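Local coordinates for phosphoserine aminotransferase SerC (PDB 3FFR), which probably catalyses the reversible, pyridoxal-phosphate-dependent transfer of an amino group between phosphoserine and 2-oxoglutarate, a step of serine biosynthesis, at residues G11-Y16 with P343-E348; F193-G198 with A246-L251; M323-G328 with I337-F342; P17-H22 with G253-D258. One frame throughout, in Å; residues are numbered along the deposited sequence.

Contact 1: G11-Y16 with P343-E348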
loop_
_atom_site.group_PDB
_atom_site.type_symbol
_atom_site.label_atom_id
_atom_site.label_comp_id
_atom_site.label_asym_id
_atom_site.label_seq_id
_atom_site.Cartn_x
_atom_site.Cartn_y
_atom_site.Cartn_z
ATOM N N GLY A 11 7.423 -15.338 4.665
ATOM C CA GLY A 11 6.720 -14.077 4.369
ATOM C C GLY A 11 6.219 -13.898 2.956
ATOM O O GLY A 11 6.997 -14.003 2.002
ATOM N N PRO A 12 4.891 -13.772 2.780
ATOM C CA PRO A 12 3.832 -13.933 3.772
ATOM C C PRO A 12 3.969 -15.221 4.540
ATOM O O PRO A 12 4.716 -16.118 4.148
ATOM C CB PRO A 12 2.562 -13.955 2.906
ATOM C CG PRO A 12 2.930 -13.110 1.709
ATOM C CD PRO A 12 4.345 -13.504 1.439
ATOM N N SER A 13 3.261 -15.302 5.660
ATOM C CA SER A 13 3.366 -16.480 6.522
ATOM C C SER A 13 2.085 -16.662 7.326
ATOM O O SER A 13 1.122 -15.906 7.191
ATOM C CB SER A 13 4.582 -16.403 7.450
ATOM O OG SER A 13 4.925 -17.673 8.012
ATOM N N GLU A 14 2.103 -17.659 8.194
ATOM C CA GLU A 14 0.969 -17.946 9.047
ATOM C C GLU A 14 0.548 -16.651 9.793
ATOM O O GLU A 14 1.378 -15.940 10.356
ATOM C CB GLU A 14 1.338 -19.070 10.023
ATOM C CG GLU A 14 0.214 -19.757 10.718
ATOM C CD GLU A 14 -0.737 -20.521 9.802
ATOM O OE1 GLU A 14 -0.385 -20.980 8.680
ATOM O OE2 GLU A 14 -1.871 -20.677 10.258
ATOM N N LEU A 15 -0.751 -16.322 9.761
ATOM C CA LEU A 15 -1.216 -15.125 10.473
ATOM C C LEU A 15 -1.146 -15.343 11.989
ATOM O O LEU A 15 -1.331 -16.443 12.511
ATOM C CB LEU A 15 -2.636 -14.707 10.046
ATOM C CG LEU A 15 -2.836 -14.498 8.549
ATOM C CD1 LEU A 15 -4.256 -13.935 8.276
ATOM C CD2 LEU A 15 -1.804 -13.563 7.943
ATOM N N TYR A 16 -0.882 -14.253 12.689
ATOM C CA TYR A 16 -0.853 -14.270 14.127
ATOM C C TYR A 16 -2.217 -14.882 14.549
ATOM O O TYR A 16 -3.257 -14.604 13.927
ATOM C CB TYR A 16 -0.601 -12.872 14.697
ATOM C CG TYR A 16 -0.138 -12.920 16.115
ATOM C CD1 TYR A 16 1.207 -13.171 16.421
ATOM C CD2 TYR A 16 -1.014 -12.706 17.165
ATOM C CE1 TYR A 16 1.643 -13.221 17.731
ATOM C CE2 TYR A 16 -0.573 -12.764 18.478
ATOM C CZ TYR A 16 0.744 -13.024 18.753
ATOM O OH TYR A 16 1.189 -13.096 20.070
ATOM N N PRO A 343 6.415 -15.243 15.548
ATOM C CA PRO A 343 5.544 -15.347 16.737
ATOM C C PRO A 343 4.269 -16.115 16.488
ATOM O O PRO A 343 3.734 -16.745 17.410
ATOM C CB PRO A 343 5.301 -13.882 17.114
ATOM C CG PRO A 343 6.628 -13.220 16.715
ATOM C CD PRO A 343 6.973 -13.883 15.404
ATOM N N ALA A 344 3.800 -16.086 15.245
ATOM C CA ALA A 344 2.551 -16.789 14.847
ATOM C C ALA A 344 2.655 -18.275 14.946
ATOM O O ALA A 344 1.639 -18.984 15.017
ATOM C CB ALA A 344 2.131 -16.430 13.416
ATOM N N HIS A 345 3.889 -18.756 14.912
ATOM C CA HIS A 345 4.141 -20.210 15.000
ATOM C C HIS A 345 4.320 -20.591 16.457
ATOM O O HIS A 345 5.163 -20.038 17.151
ATOM C CB HIS A 345 5.398 -20.588 14.202
ATOM C CG HIS A 345 5.325 -20.189 12.759
ATOM N ND1 HIS A 345 6.064 -19.152 12.233
ATOM C CD2 HIS A 345 4.582 -20.682 11.738
ATOM C CE1 HIS A 345 5.757 -19.008 10.951
ATOM N NE2 HIS A 345 4.862 -19.923 10.627
ATOM N N SER A 346 3.486 -21.500 16.939
ATOM C CA SER A 346 3.589 -21.920 18.333
ATOM C C SER A 346 4.603 -23.023 18.508
ATOM O O SER A 346 4.999 -23.719 17.569
ATOM C CB SER A 346 2.262 -22.444 18.859
ATOM O OG SER A 346 1.904 -23.628 18.154
ATOM N N LEU A 347 4.973 -23.179 19.759
ATOM C CA LEU A 347 5.898 -24.231 20.172
ATOM C C LEU A 347 5.336 -25.584 19.755
ATOM O O LEU A 347 6.058 -26.447 19.233
ATOM C CB LEU A 347 6.107 -24.186 21.679
ATOM C CG LEU A 347 7.108 -25.203 22.255
ATOM C CD1 LEU A 347 8.486 -24.980 21.655
ATOM C CD2 LEU A 347 7.156 -25.091 23.781
ATOM N N GLU A 348 4.027 -25.748 19.917
ATOM C CA GLU A 348 3.444 -27.053 19.600
ATOM C C GLU A 348 3.474 -27.301 18.113
ATOM O O GLU A 348 3.717 -28.428 17.699
ATOM C CB GLU A 348 2.042 -27.270 20.175
ATOM C CG GLU A 348 1.491 -28.676 19.851
ATOM C CD GLU A 348 2.495 -29.824 20.091
ATOM O OE1 GLU A 348 3.070 -29.941 21.207
ATOM O OE2 GLU A 348 2.698 -30.637 19.153
HETATM O O HOH W 1 -0.994 -18.609 14.119
HETATM O O HOH W 2 3.403 -15.021 20.028
#

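Contact 2: F193-G198 with A246-L251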
loop_
_atom_site.group_PDB
_atom_site.type_symbol
_atom_site.label_atom_id
_atom_site.label_comp_id
_atom_site.label_asym_id
_atom_site.label_seq_id
_atom_site.Cartn_x
_atom_site.Cartn_y
_atom_site.Cartn_z
ATOM N N PHE A 193 5.309 -10.003 12.253
ATOM C CA PHE A 193 4.097 -9.383 12.829
ATOM C C PHE A 193 2.817 -10.152 12.500
ATOM O O PHE A 193 1.755 -9.916 13.103
ATOM C CB PHE A 193 4.027 -7.867 12.588
ATOM C CG PHE A 193 4.967 -7.117 13.483
ATOM C CD1 PHE A 193 4.575 -6.751 14.751
ATOM C CD2 PHE A 193 6.245 -6.811 13.084
ATOM C CE1 PHE A 193 5.443 -6.084 15.601
ATOM C CE2 PHE A 193 7.134 -6.126 13.932
ATOM C CZ PHE A 193 6.725 -5.762 15.189
ATOM N N GLY A 194 2.925 -11.110 11.573
ATOM C CA GLY A 194 1.828 -12.045 11.319
ATOM C C GLY A 194 0.539 -11.477 10.743
ATOM O O GLY A 194 -0.582 -11.953 11.056
ATOM N N LEU A 195 0.682 -10.438 9.922
ATOM C CA LEU A 195 -0.459 -9.818 9.278
ATOM C C LEU A 195 -0.441 -10.127 7.794
ATOM O O LEU A 195 0.601 -10.486 7.242
ATOM C CB LEU A 195 -0.440 -8.280 9.452
ATOM C CG LEU A 195 -0.466 -7.693 10.860
ATOM C CD1 LEU A 195 -0.786 -6.159 10.773
ATOM C CD2 LEU A 195 -1.473 -8.409 11.756
ATOM N N PRO A 196 -1.601 -9.970 7.108
ATOM C CA PRO A 196 -1.522 -10.011 5.659
ATOM C C PRO A 196 -0.624 -8.875 5.166
ATOM O O PRO A 196 -0.507 -7.862 5.809
ATOM C CB PRO A 196 -2.954 -9.717 5.217
ATOM C CG PRO A 196 -3.791 -10.166 6.345
ATOM C CD PRO A 196 -2.980 -9.715 7.563
ATOM N N ALA A 197 0.013 -9.061 4.021
ATOM C CA ALA A 197 0.830 -7.985 3.455
ATOM C C ALA A 197 -0.078 -6.774 3.117
ATOM O O ALA A 197 -1.282 -6.909 2.873
ATOM C CB ALA A 197 1.628 -8.467 2.218
ATOM N N GLY A 198 0.579 -5.615 3.084
ATOM C CA GLY A 198 -0.032 -4.330 2.773
ATOM C C GLY A 198 0.293 -3.190 3.713
ATOM O O GLY A 198 -0.381 -2.160 3.709
ATOM N N ALA A 246 -5.984 1.111 6.459
ATOM C CA ALA A 246 -6.562 1.142 7.808
ATOM C C ALA A 246 -6.768 -0.231 8.410
ATOM O O ALA A 246 -6.652 -0.429 9.623
ATOM C CB ALA A 246 -7.897 1.951 7.798
HETATM N N MSE A 247 -7.103 -1.194 7.554
HETATM C CA MSE A 247 -7.350 -2.558 8.040
HETATM C C MSE A 247 -6.095 -3.054 8.732
HETATM O O MSE A 247 -6.128 -3.581 9.875
HETATM C CB MSE A 247 -7.796 -3.537 6.940
HETATM C CG MSE A 247 -9.035 -3.073 6.177
HETATM SE SE MSE A 247 -10.626 -2.931 7.309
HETATM C CE MSE A 247 -11.229 -4.706 7.311
ATOM N N ASN A 248 -4.953 -2.899 8.050
ATOM C CA ASN A 248 -3.692 -3.352 8.630
ATOM C C ASN A 248 -3.222 -2.505 9.803
ATOM O O ASN A 248 -2.587 -3.012 10.716
ATOM C CB ASN A 248 -2.552 -3.541 7.624
ATOM C CG ASN A 248 -2.467 -4.954 7.101
ATOM O OD1 ASN A 248 -3.235 -5.840 7.499
ATOM N ND2 ASN A 248 -1.511 -5.182 6.176
ATOM N N ILE A 249 -3.478 -1.204 9.762
ATOM C CA ILE A 249 -3.103 -0.353 10.917
ATOM C C ILE A 249 -3.912 -0.828 12.137
ATOM O O ILE A 249 -3.409 -0.927 13.259
ATOM C CB ILE A 249 -3.300 1.156 10.612
ATOM C CG1 ILE A 249 -2.277 1.576 9.531
ATOM C CG2 ILE A 249 -3.084 2.000 11.887
ATOM C CD1 ILE A 249 -2.491 3.013 8.949
ATOM N N PHE A 250 -5.174 -1.164 11.887
ATOM C CA PHE A 250 -6.057 -1.684 12.942
ATOM C C PHE A 250 -5.527 -3.007 13.477
ATOM O O PHE A 250 -5.343 -3.214 14.691
ATOM C CB PHE A 250 -7.473 -1.901 12.404
ATOM C CG PHE A 250 -8.435 -2.453 13.416
ATOM C CD1 PHE A 250 -9.064 -1.601 14.324
ATOM C CD2 PHE A 250 -8.757 -3.794 13.432
ATOM C CE1 PHE A 250 -9.977 -2.088 15.239
ATOM C CE2 PHE A 250 -9.668 -4.285 14.357
ATOM C CZ PHE A 250 -10.271 -3.423 15.258
ATOM N N LEU A 251 -5.264 -3.919 12.555
ATOM C CA LEU A 251 -4.800 -5.246 12.946
ATOM C C LEU A 251 -3.455 -5.154 13.658
ATOM O O LEU A 251 -3.192 -5.891 14.609
ATOM C CB LEU A 251 -4.687 -6.185 11.736
ATOM C CG LEU A 251 -5.974 -6.608 11.032
ATOM C CD1 LEU A 251 -5.574 -7.424 9.787
ATOM C CD2 LEU A 251 -6.925 -7.413 11.982
#

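Contact 3: M323-G328 with I337-F342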
loop_
_atom_site.group_PDB
_atom_site.type_symbol
_atom_site.label_atom_id
_atom_site.label_comp_id
_atom_site.label_asym_id
_atom_site.label_seq_id
_atom_site.Cartn_x
_atom_site.Cartn_y
_atom_site.Cartn_z
HETATM N N MSE A 323 1.103 -29.187 6.979
HETATM C CA MSE A 323 2.245 -28.278 7.158
HETATM C C MSE A 323 3.003 -28.096 5.854
HETATM O O MSE A 323 2.939 -28.927 4.946
HETATM C CB MSE A 323 3.211 -28.798 8.228
HETATM C CG MSE A 323 2.571 -28.911 9.618
HETATM SE SE MSE A 323 3.790 -29.516 10.981
HETATM C CE MSE A 323 3.993 -31.357 10.394
ATOM N N ALA A 324 3.691 -26.967 5.770
ATOM C CA ALA A 324 4.578 -26.675 4.637
ATOM C C ALA A 324 5.726 -25.785 5.092
ATOM O O ALA A 324 5.559 -24.973 5.988
ATOM C CB ALA A 324 3.819 -26.000 3.487
ATOM N N VAL A 325 6.885 -25.998 4.489
ATOM C CA VAL A 325 8.075 -25.165 4.716
ATOM C C VAL A 325 8.391 -24.437 3.407
ATOM O O VAL A 325 7.907 -24.797 2.338
ATOM C CB VAL A 325 9.297 -25.989 5.183
ATOM C CG1 VAL A 325 8.929 -26.762 6.443
ATOM C CG2 VAL A 325 9.809 -26.917 4.095
ATOM N N GLY A 326 9.199 -23.401 3.504
ATOM C CA GLY A 326 9.614 -22.706 2.310
ATOM C C GLY A 326 10.747 -23.428 1.618
ATOM O O GLY A 326 11.533 -24.145 2.228
ATOM N N ALA A 327 10.786 -23.243 0.307
ATOM C CA ALA A 327 11.936 -23.656 -0.497
ATOM C C ALA A 327 12.980 -22.559 -0.467
ATOM O O ALA A 327 12.697 -21.404 -0.115
ATOM C CB ALA A 327 11.510 -23.907 -1.942
ATOM N N GLY A 328 14.202 -22.955 -0.789
ATOM C CA GLY A 328 15.303 -22.031 -0.916
ATOM C C GLY A 328 14.963 -20.905 -1.882
ATOM O O GLY A 328 14.131 -21.018 -2.780
ATOM N N ILE A 337 15.970 -25.517 2.191
ATOM C CA ILE A 337 14.635 -25.146 2.678
ATOM C C ILE A 337 14.806 -23.950 3.622
ATOM O O ILE A 337 15.897 -23.665 4.127
ATOM C CB ILE A 337 13.837 -26.277 3.356
ATOM C CG1 ILE A 337 14.545 -26.790 4.627
ATOM C CG2 ILE A 337 13.479 -27.409 2.321
ATOM C CD1 ILE A 337 13.692 -27.701 5.485
ATOM N N ARG A 338 13.710 -23.239 3.826
ATOM C CA ARG A 338 13.682 -22.075 4.706
ATOM C C ARG A 338 12.469 -22.242 5.612
ATOM O O ARG A 338 11.320 -22.306 5.141
ATOM C CB ARG A 338 13.590 -20.797 3.881
ATOM C CG ARG A 338 14.685 -20.654 2.814
ATOM C CD ARG A 338 14.694 -19.233 2.260
ATOM N NE ARG A 338 13.551 -18.991 1.370
ATOM C CZ ARG A 338 13.104 -17.802 1.039
ATOM N NH1 ARG A 338 13.623 -16.705 1.585
ATOM N NH2 ARG A 338 12.066 -17.700 0.233
ATOM N N ILE A 339 12.752 -22.379 6.900
ATOM C CA ILE A 339 11.727 -22.576 7.922
ATOM C C ILE A 339 11.520 -21.291 8.713
ATOM O O ILE A 339 12.386 -20.865 9.460
ATOM C CB ILE A 339 12.097 -23.724 8.890
ATOM C CG1 ILE A 339 12.302 -25.045 8.156
ATOM C CG2 ILE A 339 11.009 -23.884 9.955
ATOM C CD1 ILE A 339 12.918 -26.180 9.020
ATOM N N ALA A 340 10.365 -20.670 8.505
ATOM C CA ALA A 340 9.989 -19.478 9.247
ATOM C C ALA A 340 9.687 -19.892 10.688
ATOM O O ALA A 340 9.033 -20.914 10.951
ATOM C CB ALA A 340 8.779 -18.776 8.619
ATOM N N ASN A 341 10.217 -19.096 11.606
ATOM C CA ASN A 341 9.994 -19.244 13.048
ATOM C C ASN A 341 9.588 -17.884 13.571
ATOM O O ASN A 341 10.398 -17.122 14.078
ATOM C CB ASN A 341 11.264 -19.744 13.757
ATOM C CG ASN A 341 11.175 -19.667 15.295
ATOM O OD1 ASN A 341 10.078 -19.788 15.897
ATOM N ND2 ASN A 341 12.320 -19.483 15.935
ATOM N N PHE A 342 8.311 -17.584 13.365
ATOM C CA PHE A 342 7.720 -16.275 13.696
ATOM C C PHE A 342 6.793 -16.389 14.933
ATOM O O PHE A 342 6.386 -17.520 15.301
ATOM C CB PHE A 342 6.918 -15.732 12.513
ATOM C CG PHE A 342 7.724 -15.515 11.238
ATOM C CD1 PHE A 342 9.079 -15.352 11.282
ATOM C CD2 PHE A 342 7.074 -15.355 10.012
ATOM C CE1 PHE A 342 9.806 -15.100 10.136
ATOM C CE2 PHE A 342 7.790 -15.091 8.870
ATOM C CZ PHE A 342 9.176 -14.968 8.951
HETATM O O HOH W 3 10.359 -20.215 -0.136
#

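Contact 4: P17-H22 with G253-D258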
loop_
_atom_site.group_PDB
_atom_site.type_symbol
_atom_site.label_atom_id
_atom_site.label_comp_id
_atom_site.label_asym_id
_atom_site.label_seq_id
_atom_site.Cartn_x
_atom_site.Cartn_y
_atom_site.Cartn_z
ATOM N N PRO A 17 -2.225 -15.720 15.598
ATOM C CA PRO A 17 -3.425 -16.511 15.870
ATOM C C PRO A 17 -4.684 -15.735 16.202
ATOM O O PRO A 17 -5.806 -16.248 16.062
ATOM C CB PRO A 17 -2.998 -17.424 17.032
ATOM C CG PRO A 17 -1.834 -16.788 17.627
ATOM C CD PRO A 17 -1.123 -16.060 16.517
ATOM N N THR A 18 -4.510 -14.499 16.605
ATOM C CA THR A 18 -5.676 -13.671 16.971
ATOM C C THR A 18 -6.241 -12.867 15.816
ATOM O O THR A 18 -7.258 -12.185 15.949
ATOM C CB THR A 18 -5.305 -12.685 18.081
ATOM O OG1 THR A 18 -4.191 -11.882 17.645
ATOM C CG2 THR A 18 -4.943 -13.436 19.371
ATOM N N VAL A 19 -5.549 -12.914 14.681
ATOM C CA VAL A 19 -5.929 -12.077 13.552
ATOM C C VAL A 19 -7.335 -12.352 13.100
ATOM O O VAL A 19 -8.096 -11.418 12.799
ATOM C CB VAL A 19 -4.908 -12.142 12.380
ATOM C CG1 VAL A 19 -5.478 -11.518 11.098
ATOM C CG2 VAL A 19 -3.607 -11.430 12.774
ATOM N N ARG A 20 -7.731 -13.617 13.060
ATOM C CA ARG A 20 -9.109 -13.912 12.593
ATOM C C ARG A 20 -10.150 -13.173 13.414
ATOM O O ARG A 20 -11.045 -12.508 12.864
ATOM C CB ARG A 20 -9.393 -15.418 12.591
ATOM C CG ARG A 20 -10.761 -15.759 12.058
ATOM C CD ARG A 20 -11.053 -17.259 12.072
ATOM N NE ARG A 20 -12.317 -17.446 11.361
ATOM C CZ ARG A 20 -12.421 -17.811 10.085
ATOM N NH1 ARG A 20 -11.332 -18.144 9.389
ATOM N NH2 ARG A 20 -13.632 -17.899 9.540
ATOM N N GLN A 21 -10.037 -13.261 14.730
ATOM C CA GLN A 21 -11.060 -12.597 15.540
ATOM C C GLN A 21 -10.939 -11.084 15.433
ATOM O O GLN A 21 -11.973 -10.400 15.389
ATOM C CB GLN A 21 -11.137 -13.099 16.989
ATOM C CG GLN A 21 -12.291 -12.413 17.777
ATOM C CD GLN A 21 -13.668 -12.430 17.060
ATOM O OE1 GLN A 21 -14.241 -13.498 16.793
ATOM N NE2 GLN A 21 -14.216 -11.231 16.788
ATOM N N HIS A 22 -9.725 -10.569 15.316
ATOM C CA HIS A 22 -9.540 -9.115 15.144
ATOM C C HIS A 22 -10.109 -8.605 13.850
ATOM O O HIS A 22 -10.624 -7.479 13.785
ATOM C CB HIS A 22 -8.078 -8.670 15.283
ATOM C CG HIS A 22 -7.500 -8.888 16.643
ATOM N ND1 HIS A 22 -8.157 -8.529 17.807
ATOM C CD2 HIS A 22 -6.292 -9.368 17.020
ATOM C CE1 HIS A 22 -7.382 -8.814 18.840
ATOM N NE2 HIS A 22 -6.244 -9.314 18.391
ATOM N N GLY A 253 -2.289 -2.706 15.550
ATOM C CA GLY A 253 -2.491 -2.224 16.916
ATOM C C GLY A 253 -3.033 -3.330 17.800
ATOM O O GLY A 253 -2.647 -3.450 18.947
ATOM N N LYS A 254 -3.901 -4.167 17.244
ATOM C CA LYS A 254 -4.480 -5.271 18.022
ATOM C C LYS A 254 -3.422 -6.342 18.320
ATOM O O LYS A 254 -3.282 -6.829 19.453
ATOM C CB LYS A 254 -5.664 -5.910 17.293
ATOM C CG LYS A 254 -6.904 -5.025 17.183
ATOM C CD LYS A 254 -7.482 -4.650 18.552
ATOM C CE LYS A 254 -8.763 -3.858 18.435
ATOM N NZ LYS A 254 -9.340 -3.535 19.779
ATOM N N VAL A 255 -2.675 -6.731 17.291
ATOM C CA VAL A 255 -1.633 -7.781 17.446
ATOM C C VAL A 255 -0.516 -7.320 18.340
ATOM O O VAL A 255 -0.015 -8.059 19.200
ATOM C CB VAL A 255 -1.094 -8.254 16.067
ATOM C CG1 VAL A 255 0.218 -9.032 16.184
ATOM C CG2 VAL A 255 -2.202 -9.078 15.349
ATOM N N THR A 256 -0.118 -6.074 18.167
ATOM C CA THR A 256 0.931 -5.556 19.050
ATOM C C THR A 256 0.413 -5.517 20.480
ATOM O O THR A 256 1.189 -5.715 21.411
ATOM C CB THR A 256 1.487 -4.200 18.630
ATOM O OG1 THR A 256 0.420 -3.239 18.450
ATOM C CG2 THR A 256 2.275 -4.339 17.303
ATOM N N GLY A 257 -0.887 -5.289 20.652
ATOM C CA GLY A 257 -1.471 -5.326 22.013
ATOM C C GLY A 257 -1.314 -6.716 22.610
ATOM O O GLY A 257 -0.918 -6.915 23.788
ATOM N N ASP A 258 -1.605 -7.694 21.780
ATOM C CA ASP A 258 -1.487 -9.091 22.180
ATOM C C ASP A 258 -0.025 -9.385 22.541
ATOM O O ASP A 258 0.273 -10.073 23.506
ATOM C CB ASP A 258 -1.957 -10.047 21.057
ATOM C CG ASP A 258 -3.450 -9.944 20.765
ATOM O OD1 ASP A 258 -4.217 -9.709 21.729
ATOM O OD2 ASP A 258 -3.854 -10.117 19.586
#

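Contact 1: G11-Y16 with P343-E348
A344 sets its CB against the backbone of 11-16, 3.2 Å from E14 O and 3.6 Å from L15 O, so this methyl meets two successive carbonyls. Y16 adds its ring: with CG anti to the backbone N (chi1 -162°), it meets P343 edge-on, CE1 3.8 Å from P343 CB, and the two side chains cross at about a right angle. Y16 OH continues to a water 2.9 Å away, which also donates to P343 O. A second water lies close to both L15 O and A344 O. The contact joins the N-terminal loop, which leaves strand 6-8 and carries G11 of the serine pocket, to the start of the last helix, 347-360, for which S346 is the N-cap; this is consistent with the N-terminal segment of fold type I aminotransferases, which runs between the large and small domains. H345 turns its ring towards the loop. S13 OG comes in at the ring edge, near the plane, 3.3 Å from H345 CE1, while E14 CB approaches obliquely, 3.7 Å from H345 NE2. NE2 is hydrogen-bonded to Y7 O and ND1 to F342 N, a pairing consistent with a neutral ring protonated on NE2; F8 stacks on the ring, and S13 OG is hydrogen-bonded to T9 O. E14 has CG anti to the backbone N (chi1 -164°) and bends at its next torsion. The carboxylate ends away from A344, with OE1 on Y7 N and OE2 in a salt bridge with K30 of the second subunit.

Contact 2: F193-G198 with A246-L251
G198 and N248 make the nearest backbone approach, CA to CA 7.0 Å, as the irregular chain 193-198 passes beside the first turns of helix 246-262. N248 reaches across to the loop with its amide: ND2 donates to P196 O at 2.9 Å with an N-H...O angle of 149°. The donor stands above the carbonyl plane, 35° out of it, and P196 O in turn is tilted from the amide plane. The same ND2 packs against the carbonyl carbon of G198, while OD1 on the other branch faces the proline ring, 3.9 Å from P196 CD. The loop follows K191, the lysine modified by the pyridoxal phosphate cofactor, and leads into strand 200-205 of the seven-stranded sheet of a fold type I aminotransferase, so the contact ties the stretch after the cofactor lysine to a neighbouring helix. L195 holds CG beside its backbone N (chi1 -60°) and forks over the helix: CD1 rests 3.6 Å from N248 O and CD2 3.9 Å from L251 CB, the two leucines lying at a slant to each other. L251 also extends CD1 to 4.1 Å from P196 CD, its side chain at about a right angle to the ring. Beyond the segments, N245 accepts from N248 N and donates to G198 O, giving loop and helix start a common partner, and M247 of the second subunit, a selenomethionine, packs on P196.

Contact 3: M323-G328 with I337-F342
V325 and I339 stand side by side on one face of the hairpin, pointing the same way, with CG1 of V325 4.2 Å from CG1 of I339. I337 meets the same valine at a slant, its CG2 4.1 Å from V325 CG2; its CG1 branch sits between the backbone N and the carbonyl carbon (chi1 62°), which leaves CG2 beside the backbone N. L353 of helix 347-360 and L318 of helix 311-318 pack on V325, so the valine is held between the sheet and these helices, in what is probably the small domain of the fold. R338 points to the other face. At its backbone the strands 323-327 and 336-340 form an antiparallel hydrogen-bonded pair, G326 with R338, through G326 N to R338 O at 2.9 Å and R338 N to G326 O at 2.8 Å. The next pair, A327 with I337, is non-hydrogen-bonded, and there the side chains diverge. The R338 chain runs past A327 O and G328 CA, its CG in contact with both, and bends at its third torsion (chi3 -74°), which brings NE to A327 O. NE donates to that oxygen at 3.0 Å and 161°, with the oxygen at the guanidinium edge and close to its plane. A water lies 2.6 Å from A327 O, to which it donates, and accepts from R338 NH2; NH1 goes to T141 O. Gripped through NE, NH1 and NH2, the guanidinium has its rotation fixed; the R338 side chain lies about 6 Å from a bound serine, consistent with a group that borders the active-site region without touching that ligand.

Contact 4: P17-H22 with G253-D258
H22 lays one face of its imidazole over K254 CB, which stands 3.4 Å from the ring centroid and almost on the ring normal, a CH-pi contact. The lysine side chain bends at its second torsion, passes CG and CD along the ND1 side of the ring and carries its amino group away from the contact. At the ring edge H22 NE2 donates to D258 OD2 at 2.8 Å with an N-H...O angle of 165°. The carboxylate is met on its syn side, tip to tip, and the two flat groups are only 19° from coplanar. T18 brings a second donor to the same oxygen: its OG1, between the backbone N and the carbonyl carbon (chi1 57°), gives its proton to D258 OD2 at 2.6 Å, on the anti side and tilted out of the carboxylate plane. Two donors thus grip one oxygen, and the negative charge of D258 would be expected to favour a protonated H22, though K254 close by may oppose this. Beside these polar groups V19 and V255 slant across each other, CG2 to CG2 3.8 Å, and Y16 and L195 also pack on V255. H22 N hydrogen-bonds to T18 O at 3.0 Å, which ties threonine and histidine together one turn apart. On the side away from this contact R20 forms a salt bridge with D28 of the second subunit. The arrangement is a histidine-carboxylate hydrogen bond at a helix-helix interface, joining the first helix of the chain, 19-28, to helix 246-262.

From the N terminus, 11-16 and 17-22 are consecutive and open contacts 1 and 4. Contact 2 closes first, tying the chain after the cofactor lysine to the start of helix 246-262; two residues further along the same helix, contact 4 closes round it, bringing that helix back onto helix 19-28. Contact 3 follows in series as a short hairpin of the five-stranded sheet. Contact 1, between 11-16 and 343-348, closes last and encloses the other three. Y16 N lies 2.8 Å from G194 O, probably a hydrogen bond between contacts 1 and 2; V255 and F342 carry contact 1 on to contacts 4 and 3. Contact 3 touches neither contact 2 nor contact 4.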